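Putative enoyl-CoA hydratase/isomerase (Mycobacterium abscessus, PDB 4MI2) probably isomerises the ring-epoxide of phenylacetyl-CoA to its oxepin form during phenylacetate degradation, as a member of the enoyl-CoA hydratase/isomerase (crotonase) family. Local coordinates at residues 159-164 with 182-186; 11-17 with 50-55; 32-38 with 88-93; 103-107 with 214-218; 7-11 with 21-25. One frame throughout, in Å; residues are numbered along the deposited sequence.

From the N terminus, contact 5 comes first, zipping strands 9-13 and 18-23 into a hairpin at one edge of the six-stranded sheet. Contact 2 crosses it, sharing Tyr-11, and ties the hairpin turn to the connection between helix 34-49 and strand 55-60. Contact 3 opens inside the loop that contact 2 closes and ends beyond it, joining helix 34-49 to helix 87-102; its Met-36 also packs on Leu-23 and Arg-25 of contact 5. Contact 4 closes the longest loop, bringing helix 211-223 to the approach to strand 107-111, where Arg-54 of contact 2 touches Val-105 and Pro-106. Contact 1 is nested within that loop, joining helices 152-160, 162-171 and 177-183 near the neighbouring subunits.

Contact 1: 159-164 with 182-186; sequences LIGASR and TWGLV
With its chain drawn out from CG to NE (chi3 -167°), Arg-164 lies across one face of the Trp-183 indole, from CB near the six-membered ring to NH1 above CD1. CG of Trp-183 stands anti to the carbonyl carbon (chi1 -73°), which turns the indole toward helix 162-171, where Arg-164 and Met-168 meet it. Arg-164 CD presses on the ring system, 3.6 Å from the centroid of the Trp-183 five-membered ring, a CH-pi contact over the face. Beyond it the guanidinium itself stacks nearly parallel to the indole, the planes 17° apart. Its CZ is 4.2 Å from the centroid of the same Trp-183 ring, a cation-pi interaction.

Ile-160 splits its two branches between partners. CD1 of Ile-160 approaches CE3 of Trp-183 obliquely at 3.9 Å, while CG2 of Ile-160 lies beside CD1 of Leu-185 at 3.8 Å, the side chains pointing the same way. Leu-159 meets that leucine at about a right angle.

Beside the guanidinium, on the same side of the indole, one water takes a hydrogen bond from Arg-164 NH1 (2.9 Å) and gives one each to Ile-160 O and Trp-183 O, both at 2.8 Å. Gly-184, with positive phi, ends helix 177-183 in a Schellman motif. Arg-164 NH2 makes weak bonds to His-181 O and Thr-182 O of the second subunit. One arginine thus combines an aromatic stack, a water-borne link to two carbonyls at helix C-terminal ends and a subunit contact, and its charge probably complements the partial negative charge of those ends.

Contact 2: 11-17 with 50-55; sequences YSVNHAG and DPAVRA
Tyr-11 reaches Asp-50 through a water: the hydroxyl OH of Tyr-11 is 2.7 Å from it, and the water donates to Asp-50 OD2 at 2.6 Å. Val-13 points toward the other segment, and the branch CG2, anti to the carbonyl carbon, does the touching. It meets the same carboxylate oxygen, Asp-50 OD2, at 3.9 Å and the CG2 methyl of Val-53 at 4.1 Å. Asn-14 then starts the type I turn to Gly-17, its OD1 accepting from Ala-16 N (2.9 Å) above the carbonyl plane, an Asx turn, and also from Val-18 N.

Gly-17 O receives Arg-54 N at 2.7 Å in a nearly straight bond (168°) and a weak second one from Ala-55 N, with Val-53 CA-H alongside. Gly-17 CA lies 3.5 Å from Ala-52 O.

Asp-50 makes an Asx turn of its own, OD1 to Ala-52 N, while the polar end of Arg-54 is held elsewhere, by Thr-211, Gly-209 and Phe-264. The turn of the 9-13/18-23 hairpin thus meets the loop leading from helix 34-49 into strand 55-60, and the Gly-17 carbonyl supplies the direct hydrogen bonds between them, with the valine contact and one water beside it.

Contact 3: 32-38 with 88-93; sequences LDRTMKT and TVREHY
Thr-88 OG1 is gripped from two sides: Lys-37 NZ donates to it at 2.8 Å, and His-92 ND1, one helical turn along from Thr-88, is 2.7 Å from OG1 in a hydrogen bond either could donate. The bend at chi3 (-83°) turns CE and NZ of Lys-37 toward Thr-88. Lys-37 CD touches His-92 CB at 3.6 Å and also lies over one face of the Tyr-93 ring, 4.0 Å from the centroid, a CH-pi contact. Leu-32 comes to the same ring at its edge, CD1 being 3.7 Å from Tyr-93 CE2. Farther out, Arg-34 CG rests obliquely against His-92 CE1 at 4.0 Å.

The ammonium of Lys-37 and the hydroxyl of Tyr-93 share a further partner, Gln-69 OE1. Asp-33 N-caps helix 34-49 through its OD1 bond to Met-36 N.

Helices 34-49 and 87-102 pack here with their local axes 10.2 Å apart and inclined at 50°. Leu-32 bonds through its backbone to Gly-68 and Asp-70, in the loop that also holds Cys-66 and Gln-69. In crotonase-fold enzymes the corresponding segment supplies one amide of the oxyanion hole, so the contact is probably second-shell structure behind that site.

Contact 4: 103-107 with 214-218; sequences IKVPV and FSEVK
Lys-218 forms the tight part of this contact, running its whole extended side chain along the connection 103-107 to put NZ between two backbone carbonyls. NZ of Lys-218 donates to Val-105 O at 2.8 Å and to Ile-103 O at 3.0 Å, in both cases from above the carbonyl plane. Its departure with CG anti to the backbone N (chi1 172°) carries the chain straight off helix 211-223, so that CD of Lys-218 passes 3.6 Å from Lys-104 O. Asp-127 completes the surroundings of the ammonium with a salt bridge, and its OD2 also accepts from Val-107 N. On the apolar flank, Pro-106 CG packs on Phe-214 CB at 3.9 Å, the two side chains crossing at about a right angle. Leu-170 of the third subunit covers both residues.

The other side is looser and wetter. There Lys-104 O meets Ser-215 CA through a CA-H...O contact of 3.5 Å, and a water bridges the backbones, donating to Lys-104 O at 2.9 Å and to Ser-215 O at 2.7 Å. The aliphatic start of Lys-104 covers the margin, but its charged end leads away from the helix into an exposed position.

For this buried lysine the Asp-127 carboxylate probably balances the charge and the two carbonyls probably help to stabilise it, so the side chain probably remains protonated as it ties helix 211-223 to the backbone leading into strand 107-111.

Contact 5: 7-11 with 21-25; sequences AAVAY and IVLDR
The N-terminal beta hairpin, strands 9-13 and 18-23, forms one edge of the six-stranded sheet, and Val-9 to Tyr-11 pair antiparallel with Ile-21 to Leu-23. Ala-10 and Val-22 are the hydrogen-bonded pair: Ala-10 N donates to Val-22 O at 2.8 Å, and Val-22 N returns a bond to Ala-10 O at 2.9 Å, almost straight at 170°. Val-9 with Leu-23 and Tyr-11 with Ile-21 are non-hydrogen-bonded pairs. One further bond, Asp-24 N to Ala-8 O at 2.9 Å, carries the pairing past the strand ends.

On the face turned to helix 34-49, the two branches of Ile-21 touch different neighbours. CG2, anti to the backbone N, meets CG1 of Val-9 at 3.8 Å, while CG1 of Ile-21 lies at the edge of the tyrosine ring, 4.1 Å from Tyr-11 CD1. Leu-44, Ala-46 and Met-36 of the helix pack on this layer. Across the sheet, Ala-10 CB and Val-22 CB face each other at 4.2 Å.

A water donates to Ala-7 O (2.7 Å) and to Asp-24 OD2 (2.8 Å), linking the first modelled residue to the strand exit. Arg-25 turns away to a salt bridge with Asp-70 and a bond to Ala-31 O. Backbone bonds set the register, Val-9, Ile-21, Leu-23 and the Tyr-11 ring pack toward helix 34-49, and the aspartate gathers its partners through backbone and water beyond the paired residues.

Contact 1: 159-164 with 182-186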
# COMPACT_ATOMS: atom_id res chain seq x y z
N LEU B 159 4.28 -5.66 0.38
CA LEU B 159 4.27 -6.18 -0.99
C LEU B 159 2.86 -6.50 -1.50
O LEU B 159 2.54 -6.15 -2.62
CB LEU B 159 5.12 -7.44 -1.12
CG LEU B 159 6.64 -7.35 -0.98
CD1 LEU B 159 7.27 -8.65 -1.47
CD2 LEU B 159 7.23 -6.18 -1.75
N ILE B 160 2.04 -7.18 -0.70
CA ILE B 160 0.74 -7.65 -1.18
C ILE B 160 -0.47 -6.98 -0.52
O ILE B 160 -1.61 -7.32 -0.83
CB ILE B 160 0.60 -9.19 -1.08
CG1 ILE B 160 0.60 -9.67 0.37
CG2 ILE B 160 1.70 -9.89 -1.86
CD1 ILE B 160 0.29 -11.15 0.51
N GLY B 161 -0.23 -6.05 0.40
CA GLY B 161 -1.31 -5.35 1.08
C GLY B 161 -1.72 -6.05 2.36
O GLY B 161 -1.41 -7.23 2.57
N ALA B 162 -2.43 -5.31 3.21
CA ALA B 162 -2.77 -5.77 4.56
C ALA B 162 -3.78 -6.92 4.58
O ALA B 162 -3.69 -7.82 5.42
CB ALA B 162 -3.28 -4.60 5.38
N SER B 163 -4.75 -6.90 3.67
CA SER B 163 -5.76 -7.97 3.62
C SER B 163 -5.15 -9.32 3.35
O SER B 163 -5.33 -10.27 4.11
CB SER B 163 -6.85 -7.68 2.57
OG SER B 163 -7.81 -6.79 3.10
N ARG B 164 -4.43 -9.41 2.24
CA ARG B 164 -3.86 -10.70 1.82
C ARG B 164 -2.78 -11.20 2.79
O ARG B 164 -2.72 -12.39 3.10
CB ARG B 164 -3.34 -10.60 0.38
CG ARG B 164 -4.50 -10.56 -0.59
CD ARG B 164 -4.20 -9.93 -1.93
NE ARG B 164 -5.46 -9.70 -2.63
CZ ARG B 164 -5.59 -9.11 -3.82
NH1 ARG B 164 -4.52 -8.69 -4.48
NH2 ARG B 164 -6.79 -8.94 -4.33
N THR B 182 -0.11 -12.23 -9.70
CA THR B 182 -1.25 -11.31 -9.68
C THR B 182 -1.21 -10.40 -8.45
O THR B 182 -1.49 -9.21 -8.56
CB THR B 182 -2.59 -12.08 -9.71
OG1 THR B 182 -2.58 -13.02 -10.79
CG2 THR B 182 -3.75 -11.11 -9.89
N TRP B 183 -0.86 -10.95 -7.29
CA TRP B 183 -0.82 -10.19 -6.03
C TRP B 183 0.36 -9.21 -5.90
O TRP B 183 0.36 -8.34 -5.02
CB TRP B 183 -0.79 -11.14 -4.84
CG TRP B 183 -2.06 -11.84 -4.56
CD1 TRP B 183 -3.19 -11.88 -5.34
CD2 TRP B 183 -2.35 -12.65 -3.41
NE1 TRP B 183 -4.16 -12.65 -4.74
CE2 TRP B 183 -3.67 -13.13 -3.56
CE3 TRP B 183 -1.62 -13.01 -2.27
CZ2 TRP B 183 -4.28 -13.96 -2.60
CZ3 TRP B 183 -2.23 -13.83 -1.32
CH2 TRP B 183 -3.54 -14.30 -1.50
N GLY B 184 1.36 -9.36 -6.77
CA GLY B 184 2.56 -8.52 -6.76
C GLY B 184 3.64 -9.00 -5.80
O GLY B 184 4.54 -8.24 -5.45
N LEU B 185 3.55 -10.26 -5.37
CA LEU B 185 4.56 -10.87 -4.51
C LEU B 185 5.84 -11.14 -5.29
O LEU B 185 6.93 -11.15 -4.72
CB LEU B 185 4.04 -12.17 -3.91
CG LEU B 185 4.93 -12.79 -2.82
CD1 LEU B 185 4.90 -11.95 -1.55
CD2 LEU B 185 4.52 -14.22 -2.51
N VAL B 186 5.72 -11.40 -6.59
CA VAL B 186 6.87 -11.57 -7.47
C VAL B 186 6.67 -10.76 -8.74
O VAL B 186 5.53 -10.44 -9.11
CB VAL B 186 7.12 -13.07 -7.82
CG1 VAL B 186 7.38 -13.87 -6.56
CG2 VAL B 186 5.95 -13.66 -8.61
O HOH W 1 -1.94 -7.93 -3.50

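Contact 2: 11-17 with 50-55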
# COMPACT_ATOMS: atom_id res chain seq x y z
N TYR B 11 29.49 -18.30 -2.51
CA TYR B 11 29.63 -16.88 -2.80
C TYR B 11 30.70 -16.69 -3.87
O TYR B 11 31.77 -17.29 -3.80
CB TYR B 11 30.04 -16.11 -1.54
CG TYR B 11 30.23 -14.63 -1.76
CD1 TYR B 11 29.15 -13.78 -1.85
CD2 TYR B 11 31.51 -14.08 -1.87
CE1 TYR B 11 29.32 -12.41 -2.05
CE2 TYR B 11 31.69 -12.72 -2.07
CZ TYR B 11 30.59 -11.89 -2.15
OH TYR B 11 30.74 -10.53 -2.35
N SER B 12 30.39 -15.84 -4.85
CA SER B 12 31.38 -15.41 -5.85
C SER B 12 31.00 -14.05 -6.43
O SER B 12 29.83 -13.69 -6.46
CB SER B 12 31.49 -16.44 -6.98
OG SER B 12 30.26 -16.56 -7.67
N VAL B 13 32.00 -13.31 -6.89
CA VAL B 13 31.76 -12.06 -7.63
C VAL B 13 32.32 -12.26 -9.03
O VAL B 13 33.50 -12.60 -9.16
CB VAL B 13 32.46 -10.85 -6.98
CG1 VAL B 13 32.16 -9.58 -7.77
CG2 VAL B 13 32.05 -10.70 -5.52
N ASN B 14 31.50 -12.06 -10.06
CA ASN B 14 31.96 -12.30 -11.43
C ASN B 14 32.62 -11.07 -12.08
O ASN B 14 32.83 -10.03 -11.44
CB ASN B 14 30.83 -12.92 -12.30
CG ASN B 14 29.85 -11.90 -12.85
OD1 ASN B 14 29.97 -10.70 -12.64
ND2 ASN B 14 28.84 -12.40 -13.57
N HIS B 15 32.98 -11.24 -13.35
CA HIS B 15 33.65 -10.21 -14.16
C HIS B 15 32.89 -8.88 -14.23
O HIS B 15 33.50 -7.82 -14.30
CB HIS B 15 33.87 -10.74 -15.59
CG HIS B 15 32.60 -11.23 -16.23
ND1 HIS B 15 32.09 -12.49 -16.00
CD2 HIS B 15 31.73 -10.61 -17.06
CE1 HIS B 15 30.97 -12.63 -16.67
NE2 HIS B 15 30.72 -11.51 -17.33
N ALA B 16 31.56 -8.96 -14.25
CA ALA B 16 30.71 -7.78 -14.38
C ALA B 16 30.30 -7.17 -13.03
O ALA B 16 29.53 -6.20 -13.00
CB ALA B 16 29.47 -8.14 -15.19
N GLY B 17 30.80 -7.71 -11.92
CA GLY B 17 30.46 -7.21 -10.59
C GLY B 17 29.15 -7.74 -10.03
O GLY B 17 28.55 -7.12 -9.15
N ASP B 50 31.76 -4.76 -0.63
CA ASP B 50 32.64 -4.84 -1.79
C ASP B 50 32.26 -3.76 -2.81
O ASP B 50 31.21 -3.85 -3.43
CB ASP B 50 32.55 -6.24 -2.42
CG ASP B 50 33.58 -6.48 -3.52
OD1 ASP B 50 34.11 -5.51 -4.11
OD2 ASP B 50 33.86 -7.65 -3.82
N PRO B 51 33.13 -2.76 -3.03
CA PRO B 51 32.77 -1.66 -3.92
C PRO B 51 32.79 -2.04 -5.41
O PRO B 51 32.34 -1.25 -6.24
CB PRO B 51 33.84 -0.59 -3.62
CG PRO B 51 35.02 -1.36 -3.15
CD PRO B 51 34.51 -2.61 -2.50
N ALA B 52 33.30 -3.22 -5.74
CA ALA B 52 33.23 -3.71 -7.11
C ALA B 52 31.87 -4.33 -7.43
O ALA B 52 31.56 -4.57 -8.59
CB ALA B 52 34.33 -4.73 -7.35
N VAL B 53 31.06 -4.59 -6.41
CA VAL B 53 29.76 -5.24 -6.62
C VAL B 53 28.74 -4.23 -7.16
O VAL B 53 28.55 -3.17 -6.57
CB VAL B 53 29.26 -5.91 -5.32
CG1 VAL B 53 27.80 -6.31 -5.44
CG2 VAL B 53 30.13 -7.11 -4.99
N ARG B 54 28.11 -4.55 -8.29
CA ARG B 54 27.14 -3.64 -8.92
C ARG B 54 25.71 -4.22 -8.96
O ARG B 54 24.74 -3.53 -9.28
CB ARG B 54 27.63 -3.19 -10.32
CG ARG B 54 29.15 -2.98 -10.41
CD ARG B 54 29.71 -1.91 -11.35
NE ARG B 54 28.81 -1.28 -12.32
CZ ARG B 54 29.06 -1.10 -13.62
NH1 ARG B 54 30.17 -1.55 -14.19
NH2 ARG B 54 28.16 -0.47 -14.38
N ALA B 55 25.60 -5.50 -8.62
CA ALA B 55 24.30 -6.16 -8.44
C ALA B 55 24.51 -7.48 -7.72
O ALA B 55 25.61 -8.02 -7.71
CB ALA B 55 23.61 -6.40 -9.79
O HOH W 2 33.33 -9.74 -2.43

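Contact 3: 32-38 with 88-93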
# COMPACT_ATOMS: atom_id res chain seq x y z
N LEU B 32 17.57 -23.72 7.07
CA LEU B 32 18.63 -22.88 7.62
C LEU B 32 19.06 -23.37 9.01
O LEU B 32 18.37 -23.14 9.99
CB LEU B 32 18.16 -21.43 7.70
CG LEU B 32 17.67 -20.85 6.36
CD1 LEU B 32 17.08 -19.48 6.58
CD2 LEU B 32 18.79 -20.80 5.33
N ASP B 33 20.20 -24.05 9.06
CA ASP B 33 20.83 -24.41 10.34
C ASP B 33 21.93 -23.38 10.67
O ASP B 33 22.13 -22.44 9.90
CB ASP B 33 21.36 -25.85 10.30
CG ASP B 33 22.49 -26.06 9.29
OD1 ASP B 33 22.84 -25.13 8.53
OD2 ASP B 33 23.03 -27.19 9.26
N ARG B 34 22.62 -23.54 11.79
CA ARG B 34 23.57 -22.52 12.25
C ARG B 34 24.66 -22.21 11.22
O ARG B 34 24.98 -21.05 10.98
CB ARG B 34 24.20 -22.91 13.60
CG ARG B 34 23.29 -22.65 14.78
CD ARG B 34 23.99 -22.90 16.10
NE ARG B 34 24.27 -24.33 16.25
CZ ARG B 34 23.40 -25.23 16.72
NH1 ARG B 34 23.76 -26.51 16.80
NH2 ARG B 34 22.19 -24.87 17.12
N THR B 35 25.23 -23.26 10.62
CA THR B 35 26.26 -23.13 9.59
C THR B 35 25.75 -22.33 8.40
O THR B 35 26.42 -21.42 7.92
CB THR B 35 26.71 -24.51 9.08
OG1 THR B 35 27.21 -25.27 10.17
CG2 THR B 35 27.78 -24.39 8.01
N MET B 36 24.56 -22.69 7.94
CA MET B 36 23.92 -22.01 6.83
C MET B 36 23.67 -20.52 7.12
O MET B 36 23.88 -19.67 6.26
CB MET B 36 22.60 -22.70 6.56
CG MET B 36 22.00 -22.35 5.23
SD MET B 36 22.37 -23.62 4.01
CE MET B 36 21.22 -23.09 2.74
N LYS B 37 23.19 -20.23 8.33
CA LYS B 37 22.88 -18.85 8.74
C LYS B 37 24.12 -17.98 8.88
O LYS B 37 24.13 -16.83 8.44
CB LYS B 37 22.10 -18.87 10.06
CG LYS B 37 20.66 -19.36 9.88
CD LYS B 37 19.87 -19.41 11.17
CE LYS B 37 20.13 -20.67 11.98
NZ LYS B 37 19.00 -20.94 12.92
N THR B 38 25.16 -18.54 9.49
CA THR B 38 26.44 -17.85 9.64
C THR B 38 27.08 -17.56 8.29
O THR B 38 27.60 -16.46 8.07
CB THR B 38 27.39 -18.68 10.53
OG1 THR B 38 26.86 -18.73 11.87
CG2 THR B 38 28.78 -18.08 10.58
N THR B 88 17.93 -17.67 18.20
CA THR B 88 18.44 -17.59 16.84
C THR B 88 17.87 -16.42 16.02
O THR B 88 18.56 -15.91 15.13
CB THR B 88 18.22 -18.93 16.11
OG1 THR B 88 18.99 -18.93 14.90
CG2 THR B 88 16.75 -19.17 15.80
N VAL B 89 16.65 -15.99 16.32
CA VAL B 89 16.06 -14.84 15.62
C VAL B 89 16.94 -13.60 15.82
O VAL B 89 17.25 -12.88 14.87
CB VAL B 89 14.61 -14.53 16.09
CG1 VAL B 89 14.04 -13.33 15.33
CG2 VAL B 89 13.70 -15.74 15.87
N ARG B 90 17.36 -13.40 17.06
CA ARG B 90 18.16 -12.24 17.42
C ARG B 90 19.64 -12.43 17.02
O ARG B 90 20.28 -11.50 16.53
CB ARG B 90 18.04 -12.01 18.93
CG ARG B 90 17.87 -10.57 19.34
CD ARG B 90 17.75 -10.45 20.85
NE ARG B 90 16.39 -10.64 21.34
CZ ARG B 90 15.44 -9.71 21.33
NH1 ARG B 90 14.24 -9.98 21.84
NH2 ARG B 90 15.67 -8.50 20.82
N GLU B 91 20.15 -13.64 17.20
CA GLU B 91 21.55 -13.96 16.93
C GLU B 91 21.86 -14.15 15.44
O GLU B 91 22.94 -13.81 14.99
CB GLU B 91 21.94 -15.22 17.72
CG GLU B 91 23.37 -15.72 17.53
CD GLU B 91 23.69 -17.00 18.32
OE1 GLU B 91 22.85 -17.47 19.12
OE2 GLU B 91 24.82 -17.52 18.14
N HIS B 92 20.93 -14.72 14.67
CA HIS B 92 21.21 -15.10 13.27
C HIS B 92 20.34 -14.41 12.23
O HIS B 92 20.86 -13.84 11.27
CB HIS B 92 21.05 -16.61 13.10
CG HIS B 92 22.02 -17.40 13.91
ND1 HIS B 92 21.63 -18.21 14.95
CD2 HIS B 92 23.37 -17.48 13.85
CE1 HIS B 92 22.70 -18.78 15.48
NE2 HIS B 92 23.77 -18.35 14.84
N TYR B 93 19.03 -14.49 12.40
CA TYR B 93 18.10 -13.98 11.39
C TYR B 93 18.13 -12.46 11.29
O TYR B 93 18.21 -11.91 10.20
CB TYR B 93 16.69 -14.49 11.66
CG TYR B 93 16.54 -15.96 11.35
CD1 TYR B 93 16.45 -16.91 12.36
CD2 TYR B 93 16.50 -16.40 10.03
CE1 TYR B 93 16.32 -18.26 12.07
CE2 TYR B 93 16.37 -17.74 9.73
CZ TYR B 93 16.28 -18.66 10.75
OH TYR B 93 16.16 -19.99 10.44
O HOH W 3 23.59 -15.29 10.72

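Contact 4: 103-107 with 214-218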
# COMPACT_ATOMS: atom_id res chain seq x y z
N ILE B 103 22.66 -3.73 1.61
CA ILE B 103 23.17 -3.76 0.24
C ILE B 103 22.58 -2.58 -0.54
O ILE B 103 21.36 -2.47 -0.68
CB ILE B 103 22.85 -5.10 -0.47
CG1 ILE B 103 23.46 -6.26 0.32
CG2 ILE B 103 23.39 -5.10 -1.90
CD1 ILE B 103 23.26 -7.63 -0.31
N LYS B 104 23.44 -1.71 -1.05
CA LYS B 104 22.97 -0.50 -1.73
C LYS B 104 22.56 -0.74 -3.18
O LYS B 104 21.72 -0.02 -3.72
CB LYS B 104 24.03 0.59 -1.67
CG LYS B 104 24.42 1.02 -0.26
CD LYS B 104 25.49 2.10 -0.30
CE LYS B 104 26.57 1.92 0.77
NZ LYS B 104 26.09 2.36 2.11
N VAL B 105 23.16 -1.75 -3.81
CA VAL B 105 22.94 -2.02 -5.23
C VAL B 105 21.72 -2.93 -5.40
O VAL B 105 21.17 -3.40 -4.40
CB VAL B 105 24.21 -2.60 -5.91
CG1 VAL B 105 25.42 -1.75 -5.53
CG2 VAL B 105 24.45 -4.05 -5.53
N PRO B 106 21.27 -3.14 -6.65
CA PRO B 106 20.07 -3.95 -6.85
C PRO B 106 20.26 -5.42 -6.48
O PRO B 106 21.31 -5.99 -6.76
CB PRO B 106 19.79 -3.80 -8.35
CG PRO B 106 20.43 -2.49 -8.72
CD PRO B 106 21.67 -2.45 -7.88
N VAL B 107 19.25 -6.02 -5.86
CA VAL B 107 19.29 -7.42 -5.43
C VAL B 107 18.16 -8.15 -6.11
O VAL B 107 17.01 -7.73 -6.01
CB VAL B 107 19.12 -7.56 -3.91
CG1 VAL B 107 19.14 -9.03 -3.49
CG2 VAL B 107 20.20 -6.79 -3.17
N PHE B 214 21.20 3.76 -9.53
CA PHE B 214 20.39 2.69 -8.96
C PHE B 214 20.41 2.74 -7.43
O PHE B 214 19.36 2.60 -6.78
CB PHE B 214 20.85 1.31 -9.45
CG PHE B 214 20.53 1.03 -10.90
CD1 PHE B 214 21.28 0.10 -11.61
CD2 PHE B 214 19.46 1.66 -11.55
CE1 PHE B 214 20.99 -0.20 -12.93
CE2 PHE B 214 19.17 1.37 -12.89
CZ PHE B 214 19.94 0.44 -13.58
N SER B 215 21.60 2.93 -6.88
CA SER B 215 21.75 3.02 -5.43
C SER B 215 21.00 4.22 -4.85
O SER B 215 20.30 4.08 -3.84
CB SER B 215 23.24 3.07 -5.06
OG SER B 215 23.89 1.89 -5.51
N GLU B 216 21.11 5.38 -5.50
CA GLU B 216 20.38 6.58 -5.06
C GLU B 216 18.86 6.39 -5.10
O GLU B 216 18.17 6.69 -4.14
CB GLU B 216 20.77 7.79 -5.93
CG GLU B 216 22.20 8.27 -5.73
CD GLU B 216 22.37 9.21 -4.56
OE1 GLU B 216 21.40 9.46 -3.81
OE2 GLU B 216 23.50 9.72 -4.38
N VAL B 217 18.34 5.88 -6.21
CA VAL B 217 16.88 5.75 -6.34
C VAL B 217 16.31 4.74 -5.32
O VAL B 217 15.25 4.97 -4.72
CB VAL B 217 16.46 5.48 -7.80
CG1 VAL B 217 16.69 4.03 -8.20
CG2 VAL B 217 15.00 5.86 -8.02
N LYS B 218 17.04 3.66 -5.08
CA LYS B 218 16.63 2.64 -4.09
C LYS B 218 16.55 3.23 -2.68
O LYS B 218 15.65 2.91 -1.92
CB LYS B 218 17.60 1.46 -4.14
CG LYS B 218 17.44 0.40 -3.07
CD LYS B 218 18.20 -0.86 -3.44
CE LYS B 218 18.38 -1.79 -2.26
NZ LYS B 218 19.11 -3.05 -2.61
O HOH W 4 20.70 2.09 -2.06

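Contact 5: 7-11 with 21-25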
# COMPACT_ATOMS: atom_id res chain seq x y z
N ALA B 7 31.01 -23.56 1.86
CA ALA B 7 30.44 -24.88 1.41
C ALA B 7 28.89 -24.90 1.45
O ALA B 7 28.27 -25.25 0.44
CB ALA B 7 31.03 -26.02 2.25
N ALA B 8 28.28 -24.52 2.57
CA ALA B 8 26.80 -24.49 2.69
C ALA B 8 26.12 -23.36 1.88
O ALA B 8 25.03 -23.53 1.33
CB ALA B 8 26.39 -24.39 4.15
N VAL B 9 26.77 -22.20 1.82
CA VAL B 9 26.34 -21.11 0.96
C VAL B 9 27.50 -20.74 0.04
O VAL B 9 28.60 -20.46 0.51
CB VAL B 9 25.92 -19.88 1.79
CG1 VAL B 9 25.53 -18.72 0.88
CG2 VAL B 9 24.76 -20.23 2.71
N ALA B 10 27.28 -20.76 -1.27
CA ALA B 10 28.34 -20.40 -2.23
C ALA B 10 28.31 -18.91 -2.48
O ALA B 10 27.24 -18.32 -2.64
CB ALA B 10 28.17 -21.16 -3.54
N TYR B 11 29.49 -18.30 -2.51
CA TYR B 11 29.63 -16.88 -2.80
C TYR B 11 30.70 -16.69 -3.87
O TYR B 11 31.77 -17.29 -3.80
CB TYR B 11 30.04 -16.11 -1.54
CG TYR B 11 30.23 -14.63 -1.76
CD1 TYR B 11 29.15 -13.78 -1.85
CD2 TYR B 11 31.51 -14.08 -1.87
CE1 TYR B 11 29.32 -12.41 -2.05
CE2 TYR B 11 31.69 -12.72 -2.07
CZ TYR B 11 30.59 -11.89 -2.15
OH TYR B 11 30.74 -10.53 -2.35
N ILE B 21 25.01 -15.29 -4.61
CA ILE B 21 24.84 -15.97 -3.33
C ILE B 21 23.92 -17.16 -3.57
O ILE B 21 22.75 -16.99 -3.93
CB ILE B 21 24.23 -15.03 -2.27
CG1 ILE B 21 25.09 -13.77 -2.10
CG2 ILE B 21 24.07 -15.76 -0.93
CD1 ILE B 21 24.53 -12.76 -1.11
N VAL B 22 24.44 -18.38 -3.39
CA VAL B 22 23.65 -19.58 -3.62
C VAL B 22 23.50 -20.40 -2.35
O VAL B 22 24.49 -20.82 -1.74
CB VAL B 22 24.25 -20.48 -4.73
CG1 VAL B 22 23.29 -21.61 -5.10
CG2 VAL B 22 24.61 -19.64 -5.96
N LEU B 23 22.24 -20.64 -1.96
CA LEU B 23 21.93 -21.58 -0.89
C LEU B 23 22.19 -22.98 -1.45
O LEU B 23 21.65 -23.34 -2.49
CB LEU B 23 20.46 -21.44 -0.46
CG LEU B 23 19.98 -20.03 -0.11
CD1 LEU B 23 18.55 -20.05 0.39
CD2 LEU B 23 20.89 -19.37 0.91
N ASP B 24 23.04 -23.74 -0.76
CA ASP B 24 23.55 -25.00 -1.30
C ASP B 24 23.50 -26.12 -0.26
O ASP B 24 24.49 -26.78 0.04
CB ASP B 24 24.98 -24.80 -1.82
CG ASP B 24 25.42 -25.86 -2.82
OD1 ASP B 24 24.59 -26.62 -3.36
OD2 ASP B 24 26.63 -25.91 -3.09
N ARG B 25 22.31 -26.33 0.29
CA ARG B 25 22.03 -27.45 1.16
C ARG B 25 20.79 -28.16 0.59
O ARG B 25 19.78 -28.32 1.29
CB ARG B 25 21.79 -26.94 2.58
CG ARG B 25 21.93 -28.00 3.65
CD ARG B 25 21.45 -27.51 5.01
NE ARG B 25 21.38 -28.62 5.96
CZ ARG B 25 20.59 -28.66 7.03
NH1 ARG B 25 19.78 -27.65 7.33
NH2 ARG B 25 20.63 -29.73 7.82
O HOH W 5 28.59 -24.23 -2.06